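Local structure of SusD-like protein BACOVA_02651 (Bacteroides ovatus, 5E75) at residues T427-L432 with D492-Y497; S45-D50 with F63-L68; Y423-W428 with L437-N442. The protein binds polysaccharide at the cell surface and probably captures xyloglucan before its transport into the periplasm for degradation. All coordinates share one frame; numbering follows the deposited sequence.

Interaction 1 (T427-L432 with D492-Y497); sequences TWFRYL and DIFLPY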
loop_
_atom_site.group_PDB
_atom_site.type_symbol
_atom_site.label_atom_id
_atom_site.label_comp_id
_atom_site.label_asym_id
_atom_site.label_seq_id
_atom_site.Cartn_x
_atom_site.Cartn_y
_atom_site.Cartn_z
ATOM N N THR A 427 -5.689 -9.156 6.331
ATOM C CA THR A 427 -5.832 -10.465 5.703
ATOM C C THR A 427 -5.346 -11.583 6.633
ATOM O O THR A 427 -6.021 -12.592 6.814
ATOM C CB THR A 427 -5.098 -10.526 4.361
ATOM O OG1 THR A 427 -5.752 -9.649 3.445
ATOM C CG2 THR A 427 -5.108 -11.924 3.776
ATOM N N TRP A 428 -4.169 -11.406 7.220
ATOM C CA TRP A 428 -3.649 -12.403 8.145
ATOM C C TRP A 428 -4.540 -12.546 9.387
ATOM O O TRP A 428 -4.727 -13.663 9.880
ATOM C CB TRP A 428 -2.191 -12.086 8.534
ATOM C CG TRP A 428 -1.205 -12.294 7.433
ATOM C CD1 TRP A 428 -1.171 -13.325 6.514
ATOM C CD2 TRP A 428 -0.078 -11.467 7.131
ATOM N NE1 TRP A 428 -0.102 -13.167 5.662
ATOM C CE2 TRP A 428 0.579 -12.033 6.018
ATOM C CE3 TRP A 428 0.430 -10.286 7.688
ATOM C CZ2 TRP A 428 1.715 -11.457 5.462
ATOM C CZ3 TRP A 428 1.539 -9.707 7.130
ATOM C CH2 TRP A 428 2.172 -10.292 6.023
ATOM N N PHE A 429 -5.103 -11.444 9.889
ATOM C CA PHE A 429 -5.998 -11.486 11.041
ATOM C C PHE A 429 -7.277 -12.256 10.742
ATOM O O PHE A 429 -7.814 -12.959 11.609
ATOM C CB PHE A 429 -6.313 -10.066 11.526
ATOM C CG PHE A 429 -7.489 -10.002 12.440
ATOM C CD1 PHE A 429 -7.375 -10.391 13.762
ATOM C CD2 PHE A 429 -8.723 -9.611 11.966
ATOM C CE1 PHE A 429 -8.480 -10.375 14.591
ATOM C CE2 PHE A 429 -9.821 -9.591 12.797
ATOM C CZ PHE A 429 -9.707 -9.978 14.104
ATOM N N ARG A 430 -7.762 -12.148 9.515
ATOM C CA ARG A 430 -8.951 -12.892 9.131
ATOM C C ARG A 430 -8.691 -14.392 9.007
ATOM O O ARG A 430 -9.634 -15.193 9.063
ATOM C CB ARG A 430 -9.535 -12.321 7.828
ATOM C CG ARG A 430 -10.604 -11.281 8.052
ATOM C CD ARG A 430 -11.950 -11.959 8.324
ATOM N NE ARG A 430 -13.036 -11.008 8.459
ATOM C CZ ARG A 430 -13.432 -10.455 9.596
ATOM N NH1 ARG A 430 -12.830 -10.756 10.742
ATOM N NH2 ARG A 430 -14.452 -9.608 9.588
ATOM N N TYR A 431 -7.423 -14.753 8.839
ATOM C CA TYR A 431 -6.973 -16.146 8.739
ATOM C C TYR A 431 -6.610 -16.766 10.100
ATOM O O TYR A 431 -7.126 -17.832 10.466
ATOM C CB TYR A 431 -5.785 -16.153 7.777
ATOM C CG TYR A 431 -4.889 -17.375 7.712
ATOM C CD1 TYR A 431 -5.381 -18.671 7.832
ATOM C CD2 TYR A 431 -3.542 -17.217 7.450
ATOM C CE1 TYR A 431 -4.516 -19.772 7.748
ATOM C CE2 TYR A 431 -2.684 -18.295 7.363
ATOM C CZ TYR A 431 -3.176 -19.560 7.499
ATOM O OH TYR A 431 -2.279 -20.599 7.395
ATOM N N LEU A 432 -5.733 -16.091 10.845
ATOM C CA LEU A 432 -5.242 -16.555 12.149
ATOM C C LEU A 432 -5.425 -15.427 13.162
ATOM O O LEU A 432 -4.475 -14.754 13.542
ATOM C CB LEU A 432 -3.778 -16.976 12.034
ATOM C CG LEU A 432 -3.480 -18.169 11.126
ATOM C CD1 LEU A 432 -1.975 -18.365 10.965
ATOM C CD2 LEU A 432 -4.122 -19.456 11.648
ATOM N N ASP A 492 -11.418 -4.356 17.413
ATOM C CA ASP A 492 -10.634 -3.171 17.081
ATOM C C ASP A 492 -10.107 -3.136 15.654
ATOM O O ASP A 492 -9.724 -2.073 15.160
ATOM C CB ASP A 492 -9.436 -3.036 18.028
ATOM C CG ASP A 492 -9.850 -2.775 19.463
ATOM O OD1 ASP A 492 -10.434 -1.706 19.720
ATOM O OD2 ASP A 492 -9.577 -3.631 20.343
ATOM N N ILE A 493 -10.082 -4.277 14.992
ATOM C CA ILE A 493 -9.294 -4.385 13.767
ATOM C C ILE A 493 -9.920 -3.649 12.588
ATOM O O ILE A 493 -9.253 -2.813 11.971
ATOM C CB ILE A 493 -8.996 -5.853 13.412
ATOM C CG1 ILE A 493 -8.296 -6.561 14.577
ATOM C CG2 ILE A 493 -8.139 -5.950 12.148
ATOM C CD1 ILE A 493 -7.067 -5.847 15.136
ATOM N N PHE A 494 -11.176 -3.952 12.280
ATOM C CA PHE A 494 -11.885 -3.253 11.220
ATOM C C PHE A 494 -12.353 -1.902 11.739
ATOM O O PHE A 494 -12.793 -1.772 12.885
ATOM C CB PHE A 494 -13.027 -4.121 10.702
ATOM C CG PHE A 494 -12.555 -5.298 9.885
ATOM C CD1 PHE A 494 -12.124 -6.480 10.470
ATOM C CD2 PHE A 494 -12.511 -5.193 8.510
ATOM C CE1 PHE A 494 -11.686 -7.532 9.682
ATOM C CE2 PHE A 494 -12.098 -6.221 7.730
ATOM C CZ PHE A 494 -11.666 -7.401 8.312
ATOM N N LEU A 495 -12.221 -0.882 10.899
ATOM C CA LEU A 495 -12.543 0.489 11.272
ATOM C C LEU A 495 -14.042 0.771 11.173
ATOM O O LEU A 495 -14.752 0.102 10.450
ATOM C CB LEU A 495 -11.749 1.442 10.381
ATOM C CG LEU A 495 -10.268 1.492 10.800
ATOM C CD1 LEU A 495 -9.314 1.950 9.698
ATOM C CD2 LEU A 495 -10.110 2.371 12.027
ATOM N N PRO A 496 -14.536 1.760 11.936
ATOM C CA PRO A 496 -15.956 2.103 11.885
ATOM C C PRO A 496 -16.302 2.822 10.589
ATOM O O PRO A 496 -15.436 3.440 9.964
ATOM C CB PRO A 496 -16.140 3.031 13.087
ATOM C CG PRO A 496 -14.813 3.607 13.336
ATOM C CD PRO A 496 -13.792 2.587 12.894
ATOM N N TYR A 497 -17.564 2.726 10.174
ATOM C CA TYR A 497 -18.042 3.498 9.026
ATOM C C TYR A 497 -17.995 4.974 9.406
ATOM O O TYR A 497 -18.189 5.318 10.570
ATOM C CB TYR A 497 -19.451 3.042 8.611
ATOM C CG TYR A 497 -19.454 1.600 8.163
ATOM C CD1 TYR A 497 -18.884 1.232 6.953
ATOM C CD2 TYR A 497 -19.966 0.609 8.973
ATOM C CE1 TYR A 497 -18.854 -0.094 6.546
ATOM C CE2 TYR A 497 -19.933 -0.716 8.586
ATOM C CZ TYR A 497 -19.364 -1.061 7.380
ATOM O OH TYR A 497 -19.328 -2.388 7.030
#
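Phe429 points its ring at Ile493 because its CG stands anti to the backbone N (chi1 164°), while in Ile493 it is CG2 that lies anti to N and CG1 that sits beside it. Both isoleucine branches therefore reach the ring. CG1 of Ile493 lies over the ring face, 3.7 Å from the centroid of Phe429 and 9° off its normal, a CH-pi contact. CG2 of Ile493 touches CD2 of Phe429 at 3.7 Å, and CE1 of Phe494 meets the same ring at its edge, 4.2 Å from CE2 of Phe429.

Arg430 bends at chi2, which swings its guanidinium across to the next aromatic. CE1 of Phe494 lies over the centre of the guanidinium, 3.4 Å from CZ of Arg430, and the two planes are 31° apart, so the groups are tilted rather than stacked flat. Leu437 of helix 433-441 packs against both Phe429 and Ile493, and Val426 packs against Phe494.

No hydrogen bond crosses between 427-432 and 492-497. At Phe429 the meeting is carbon against carbon; at Arg430 a guanidinium is laid against an aromatic carbon, and its charge is answered elsewhere, in a salt bridge from NH2 to Glu151.

Interaction 2 (S45-D50 with F63-L68); sequences SGRAND and FQVTAL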
loop_
_atom_site.group_PDB
_atom_site.type_symbol
_atom_site.label_atom_id
_atom_site.label_comp_id
_atom_site.label_asym_id
_atom_site.label_seq_id
_atom_site.Cartn_x
_atom_site.Cartn_y
_atom_site.Cartn_z
ATOM N N SER A 45 -0.052 2.555 6.209
ATOM C CA SER A 45 1.243 2.420 6.884
ATOM C C SER A 45 1.178 2.620 8.401
ATOM O O SER A 45 1.730 1.822 9.159
ATOM C CB SER A 45 2.293 3.359 6.275
ATOM O OG SER A 45 2.873 2.786 5.119
ATOM N N GLY A 46 0.511 3.681 8.846
ATOM C CA GLY A 46 0.435 3.947 10.275
ATOM C C GLY A 46 -0.179 2.790 11.042
ATOM O O GLY A 46 0.334 2.336 12.061
ATOM N N ARG A 47 -1.294 2.283 10.542
ATOM C CA ARG A 47 -2.029 1.261 11.262
ATOM C C ARG A 47 -1.252 -0.055 11.338
ATOM O O ARG A 47 -1.457 -0.839 12.256
ATOM C CB ARG A 47 -3.397 1.046 10.622
ATOM C CG ARG A 47 -4.390 0.311 11.518
ATOM C CD ARG A 47 -5.774 0.646 11.076
ATOM N NE ARG A 47 -6.832 -0.049 11.796
ATOM C CZ ARG A 47 -7.327 0.312 12.972
ATOM N NH1 ARG A 47 -6.817 1.342 13.633
ATOM N NH2 ARG A 47 -8.341 -0.363 13.483
ATOM N N ALA A 48 -0.317 -0.267 10.414
ATOM C CA ALA A 48 0.588 -1.414 10.455
ATOM C C ALA A 48 1.743 -1.212 11.431
ATOM O O ALA A 48 2.534 -2.122 11.638
ATOM C CB ALA A 48 1.168 -1.682 9.070
ATOM N N ASN A 49 1.841 -0.018 12.004
ATOM C CA ASN A 49 3.003 0.406 12.786
ATOM C C ASN A 49 4.279 0.496 11.950
ATOM O O ASN A 49 5.380 0.245 12.436
ATOM C CB ASN A 49 3.229 -0.464 14.038
ATOM C CG ASN A 49 4.042 0.252 15.100
ATOM O OD1 ASN A 49 3.923 1.463 15.268
ATOM N ND2 ASN A 49 4.847 -0.496 15.841
ATOM N N ASP A 50 4.155 0.901 10.694
ATOM C CA ASP A 50 5.356 1.225 9.915
ATOM C C ASP A 50 6.058 2.400 10.593
ATOM O O ASP A 50 7.286 2.448 10.675
ATOM C CB ASP A 50 5.011 1.667 8.486
ATOM C CG ASP A 50 4.673 0.524 7.528
ATOM O OD1 ASP A 50 4.545 -0.648 7.903
ATOM O OD2 ASP A 50 4.483 0.841 6.331
ATOM N N PHE A 63 -4.968 1.998 17.926
ATOM C CA PHE A 63 -6.322 1.439 17.883
ATOM C C PHE A 63 -7.321 2.221 18.734
ATOM O O PHE A 63 -8.081 1.651 19.523
ATOM C CB PHE A 63 -6.335 -0.059 18.217
ATOM C CG PHE A 63 -5.660 -0.906 17.181
ATOM C CD1 PHE A 63 -6.368 -1.375 16.088
ATOM C CD2 PHE A 63 -4.319 -1.206 17.281
ATOM C CE1 PHE A 63 -5.754 -2.133 15.117
ATOM C CE2 PHE A 63 -3.684 -1.983 16.325
ATOM C CZ PHE A 63 -4.401 -2.440 15.229
ATOM N N GLN A 64 -7.324 3.535 18.548
ATOM C CA GLN A 64 -8.262 4.403 19.244
ATOM C C GLN A 64 -8.985 5.357 18.288
ATOM O O GLN A 64 -9.357 6.463 18.652
ATOM C CB GLN A 64 -7.530 5.174 20.336
ATOM C CG GLN A 64 -6.897 4.266 21.383
ATOM C CD GLN A 64 -6.009 5.015 22.341
ATOM O OE1 GLN A 64 -4.811 5.145 22.118
ATOM N NE2 GLN A 64 -6.597 5.520 23.420
ATOM N N VAL A 65 -9.218 4.902 17.063
ATOM C CA VAL A 65 -9.894 5.721 16.060
ATOM C C VAL A 65 -11.386 5.863 16.373
ATOM O O VAL A 65 -12.038 4.904 16.777
ATOM C CB VAL A 65 -9.725 5.121 14.652
ATOM C CG1 VAL A 65 -10.392 6.012 13.589
ATOM C CG2 VAL A 65 -8.265 4.936 14.322
ATOM N N THR A 66 -11.909 7.074 16.205
ATOM C CA THR A 66 -13.340 7.322 16.363
ATOM C C THR A 66 -13.994 7.474 14.996
ATOM O O THR A 66 -13.333 7.742 13.991
ATOM C CB THR A 66 -13.637 8.591 17.168
ATOM O OG1 THR A 66 -13.419 9.744 16.347
ATOM C CG2 THR A 66 -12.764 8.679 18.406
ATOM N N ALA A 67 -15.310 7.302 14.966
ATOM C CA ALA A 67 -16.068 7.372 13.720
ATOM C C ALA A 67 -16.036 8.744 13.059
ATOM O O ALA A 67 -16.328 8.844 11.861
ATOM C CB ALA A 67 -17.498 6.949 13.959
ATOM N N LEU A 68 -15.687 9.786 13.814
ATOM C CA LEU A 68 -15.602 11.145 13.265
ATOM C C LEU A 68 -14.293 11.453 12.535
ATOM O O LEU A 68 -14.156 12.505 11.916
ATOM C CB LEU A 68 -15.788 12.180 14.379
ATOM C CG LEU A 68 -17.213 12.673 14.626
ATOM C CD1 LEU A 68 -17.199 13.628 15.806
ATOM C CD2 LEU A 68 -17.825 13.361 13.390
#
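Arg47 and Phe63 meet by van der Waals contact between a cationic group and an aromatic ring. NH2 of Arg47 comes to 3.4 Å from CD1 of Phe63, and CZ of Arg47 is 3.6 Å from CE1 of the same ring. Seen from the arginine, CE1 of Phe63 lies over one guanidinium face, displaced toward the rim; the two planes are inclined by 54°, so the pair is no flat stack. The arginine gets there with an extended chain: CG is anti to the backbone N (chi1 -163°), and the run from CG to NE stays straight.

A second, looser van der Waals contact brings CG2 of Val65 to 3.9 Å from NH1 of Arg47, giving the guanidinium another neighbour from the loop after helix 58-62.

Hydrogen bonds hold the arginine and shape its own segment, though none joins 45-50 to 63-68. NH2 of Arg47 bonds to the backbone O of Ile493, and NH1 bonds weakly to the backbone O of Phe60. Replacing Arg47 with an alanine would probably leave the Ile493 carbonyl without this donor and the Phe63 ring without the flat group beside it. Further along, OG of Ser45 donates to OD2 of Asp50 over 2.8 Å, arriving from above the carboxylate plane, and OD1 of Asp50 is bonded to Asn421.

The backbone closes the helix in the same place. Asn49 N bonds to Gly46 O at 2.8 Å and Asp50 N to Ser45 O at 3.0 Å, around a type I beta turn from Gly46 to Asn49. With the positive phi of Asn49 (64°), this is a Schellman motif, a classic way of ending a helix, here finishing helix 40-46.

Interaction 3 (Y423-W428 with L437-N442); sequences YDMVTW and LNYFNN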
loop_
_atom_site.group_PDB
_atom_site.type_symbol
_atom_site.label_atom_id
_atom_site.label_comp_id
_atom_site.label_asym_id
_atom_site.label_seq_id
_atom_site.Cartn_x
_atom_site.Cartn_y
_atom_site.Cartn_z
ATOM N N TYR A 423 -3.057 -3.590 5.152
ATOM C CA TYR A 423 -4.021 -4.425 4.441
ATOM C C TYR A 423 -3.621 -5.890 4.516
ATOM O O TYR A 423 -4.480 -6.764 4.663
ATOM C CB TYR A 423 -4.155 -3.964 2.980
ATOM C CG TYR A 423 -4.614 -2.523 2.843
ATOM C CD1 TYR A 423 -5.928 -2.202 3.093
ATOM C CD2 TYR A 423 -3.764 -1.508 2.403
ATOM C CE1 TYR A 423 -6.389 -0.910 2.954
ATOM C CE2 TYR A 423 -4.206 -0.193 2.310
ATOM C CZ TYR A 423 -5.527 0.080 2.579
ATOM O OH TYR A 423 -6.075 1.345 2.463
ATOM N N ASP A 424 -2.325 -6.165 4.418
ATOM C CA ASP A 424 -1.827 -7.525 4.558
ATOM C C ASP A 424 -2.062 -8.049 5.979
ATOM O O ASP A 424 -2.399 -9.218 6.155
ATOM C CB ASP A 424 -0.342 -7.607 4.236
ATOM C CG ASP A 424 -0.035 -7.323 2.805
ATOM O OD1 ASP A 424 -0.946 -7.407 1.978
ATOM O OD2 ASP A 424 1.156 -7.054 2.530
ATOM N N MET A 425 -1.890 -7.201 6.987
ATOM C CA MET A 425 -2.124 -7.609 8.369
ATOM C C MET A 425 -3.600 -7.937 8.622
ATOM O O MET A 425 -3.889 -8.863 9.379
ATOM C CB MET A 425 -1.621 -6.560 9.356
ATOM C CG MET A 425 -0.125 -6.512 9.430
ATOM S SD MET A 425 0.452 -5.175 10.465
ATOM C CE MET A 425 2.227 -5.459 10.393
ATOM N N VAL A 426 -4.529 -7.208 8.002
ATOM C CA VAL A 426 -5.946 -7.541 8.145
ATOM C C VAL A 426 -6.243 -8.905 7.519
ATOM O O VAL A 426 -6.969 -9.721 8.107
ATOM C CB VAL A 426 -6.862 -6.443 7.552
ATOM C CG1 VAL A 426 -8.314 -6.858 7.625
ATOM C CG2 VAL A 426 -6.634 -5.128 8.299
ATOM N N THR A 427 -5.689 -9.156 6.331
ATOM C CA THR A 427 -5.832 -10.465 5.703
ATOM C C THR A 427 -5.346 -11.583 6.633
ATOM O O THR A 427 -6.021 -12.592 6.814
ATOM C CB THR A 427 -5.098 -10.526 4.361
ATOM O OG1 THR A 427 -5.752 -9.649 3.445
ATOM C CG2 THR A 427 -5.108 -11.924 3.776
ATOM N N TRP A 428 -4.169 -11.406 7.220
ATOM C CA TRP A 428 -3.649 -12.403 8.145
ATOM C C TRP A 428 -4.540 -12.546 9.387
ATOM O O TRP A 428 -4.727 -13.663 9.880
ATOM C CB TRP A 428 -2.191 -12.086 8.534
ATOM C CG TRP A 428 -1.205 -12.294 7.433
ATOM C CD1 TRP A 428 -1.171 -13.325 6.514
ATOM C CD2 TRP A 428 -0.078 -11.467 7.131
ATOM N NE1 TRP A 428 -0.102 -13.167 5.662
ATOM C CE2 TRP A 428 0.579 -12.033 6.018
ATOM C CE3 TRP A 428 0.430 -10.286 7.688
ATOM C CZ2 TRP A 428 1.715 -11.457 5.462
ATOM C CZ3 TRP A 428 1.539 -9.707 7.130
ATOM C CH2 TRP A 428 2.172 -10.292 6.023
ATOM N N LEU A 437 -3.659 -11.042 16.766
ATOM C CA LEU A 437 -3.918 -10.168 17.899
ATOM C C LEU A 437 -2.713 -10.178 18.843
ATOM O O LEU A 437 -2.312 -9.138 19.366
ATOM C CB LEU A 437 -5.189 -10.589 18.634
ATOM C CG LEU A 437 -6.491 -10.313 17.869
ATOM C CD1 LEU A 437 -7.663 -10.946 18.619
ATOM C CD2 LEU A 437 -6.723 -8.832 17.638
ATOM N N ASN A 438 -2.121 -11.347 19.062
ATOM C CA ASN A 438 -0.920 -11.420 19.895
ATOM C C ASN A 438 0.219 -10.636 19.252
ATOM O O ASN A 438 0.935 -9.889 19.919
ATOM C CB ASN A 438 -0.518 -12.876 20.107
ATOM C CG ASN A 438 0.753 -13.013 20.911
ATOM O OD1 ASN A 438 1.829 -13.244 20.360
ATOM N ND2 ASN A 438 0.637 -12.846 22.218
ATOM N N TYR A 439 0.351 -10.774 17.932
ATOM C CA TYR A 439 1.345 -10.016 17.175
ATOM C C TYR A 439 1.132 -8.504 17.389
ATOM O O TYR A 439 2.051 -7.781 17.756
ATOM C CB TYR A 439 1.246 -10.384 15.685
ATOM C CG TYR A 439 2.347 -9.820 14.802
ATOM C CD1 TYR A 439 2.361 -8.473 14.442
ATOM C CD2 TYR A 439 3.352 -10.637 14.310
ATOM C CE1 TYR A 439 3.367 -7.954 13.652
ATOM C CE2 TYR A 439 4.355 -10.126 13.501
ATOM C CZ TYR A 439 4.352 -8.787 13.176
ATOM O OH TYR A 439 5.335 -8.269 12.378
ATOM N N PHE A 440 -0.086 -8.013 17.170
ATOM C CA PHE A 440 -0.339 -6.568 17.274
ATOM C C PHE A 440 -0.044 -6.036 18.679
ATOM O O PHE A 440 0.490 -4.937 18.829
ATOM C CB PHE A 440 -1.790 -6.229 16.899
ATOM C CG PHE A 440 -2.198 -6.640 15.513
ATOM C CD1 PHE A 440 -1.306 -6.661 14.460
ATOM C CD2 PHE A 440 -3.500 -7.015 15.280
ATOM C CE1 PHE A 440 -1.719 -7.057 13.194
ATOM C CE2 PHE A 440 -3.915 -7.403 14.029
ATOM C CZ PHE A 440 -3.027 -7.443 12.996
ATOM N N ASN A 441 -0.396 -6.819 19.695
ATOM C CA ASN A 441 -0.154 -6.438 21.080
ATOM C C ASN A 441 1.303 -6.521 21.484
ATOM O O ASN A 441 1.664 -6.034 22.552
ATOM C CB ASN A 441 -1.005 -7.301 22.013
ATOM C CG ASN A 441 -2.454 -6.847 22.056
ATOM O OD1 ASN A 441 -2.736 -5.695 22.348
ATOM N ND2 ASN A 441 -3.373 -7.744 21.727
ATOM N N ASN A 442 2.129 -7.125 20.652
ATOM C CA ASN A 442 3.556 -7.208 20.909
ATOM C C ASN A 442 4.400 -6.314 20.026
ATOM O O ASN A 442 5.616 -6.451 19.995
ATOM C CB ASN A 442 4.012 -8.666 20.836
ATOM C CG ASN A 442 3.744 -9.407 22.134
ATOM O OD1 ASN A 442 4.484 -9.250 23.105
ATOM N ND2 ASN A 442 2.660 -10.164 22.180
#
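Met425 meets the edge of the Phe440 ring, its CB 3.9 Å from CE1 of Phe440 and near the ring plane. SD of Met425 lies 5.2 Å from the centroid of the Phe440 ring, set obliquely, a Met-aromatic contact. The methyl end goes to a second aromatic, CE of Met425 being 4.3 Å from CE1 of Tyr439. One thioether chain thus spans two neighbouring side chains of helix 433-441. It can do so because it is extended beyond CG (chi2 174°, chi3 177°), running past Phe440 in the opposite sense.

The next shell packs round the rings. Trp422 meets Phe440 with the ring planes at about 50°, and Ile493 packs on Phe440 too. OH of Tyr439 is held by a hydrogen bond to Arg412 of helix 404-415, whose side chain also touches Met425. On the helix of Met425, OD2 of Asp424 makes a salt bridge with Arg411, tying helix 421-431 to the same helix 404-415.

Between 423-428 and 437-442 themselves the chemistry is carbon and sulfur against aromatic rings, without a hydrogen bond. The contact therefore depends on shape, while the polar ties that position it run to helix 404-415.

In the fold
The three interactions lie on the same side of the chain's centre. Interaction 2 comes first along the sequence, in the N-terminal part of the chain; interactions 1 and 3 follow, far toward the C-terminus. Both of these use helix 421-431, where their segments overlap at Thr427 and Trp428, though neither residue makes a contact in either interaction. The centres of interactions 1 and 3 are about 8 Å apart. Interaction 2 sits about 12 Å from interaction 1 and 13 Å from interaction 3, centre to centre, with segment 45-50 laid against helix 421-431 and the Ile493 carbonyl as its joint to interaction 1. Early and late parts of the sequence are thereby packed together in one body.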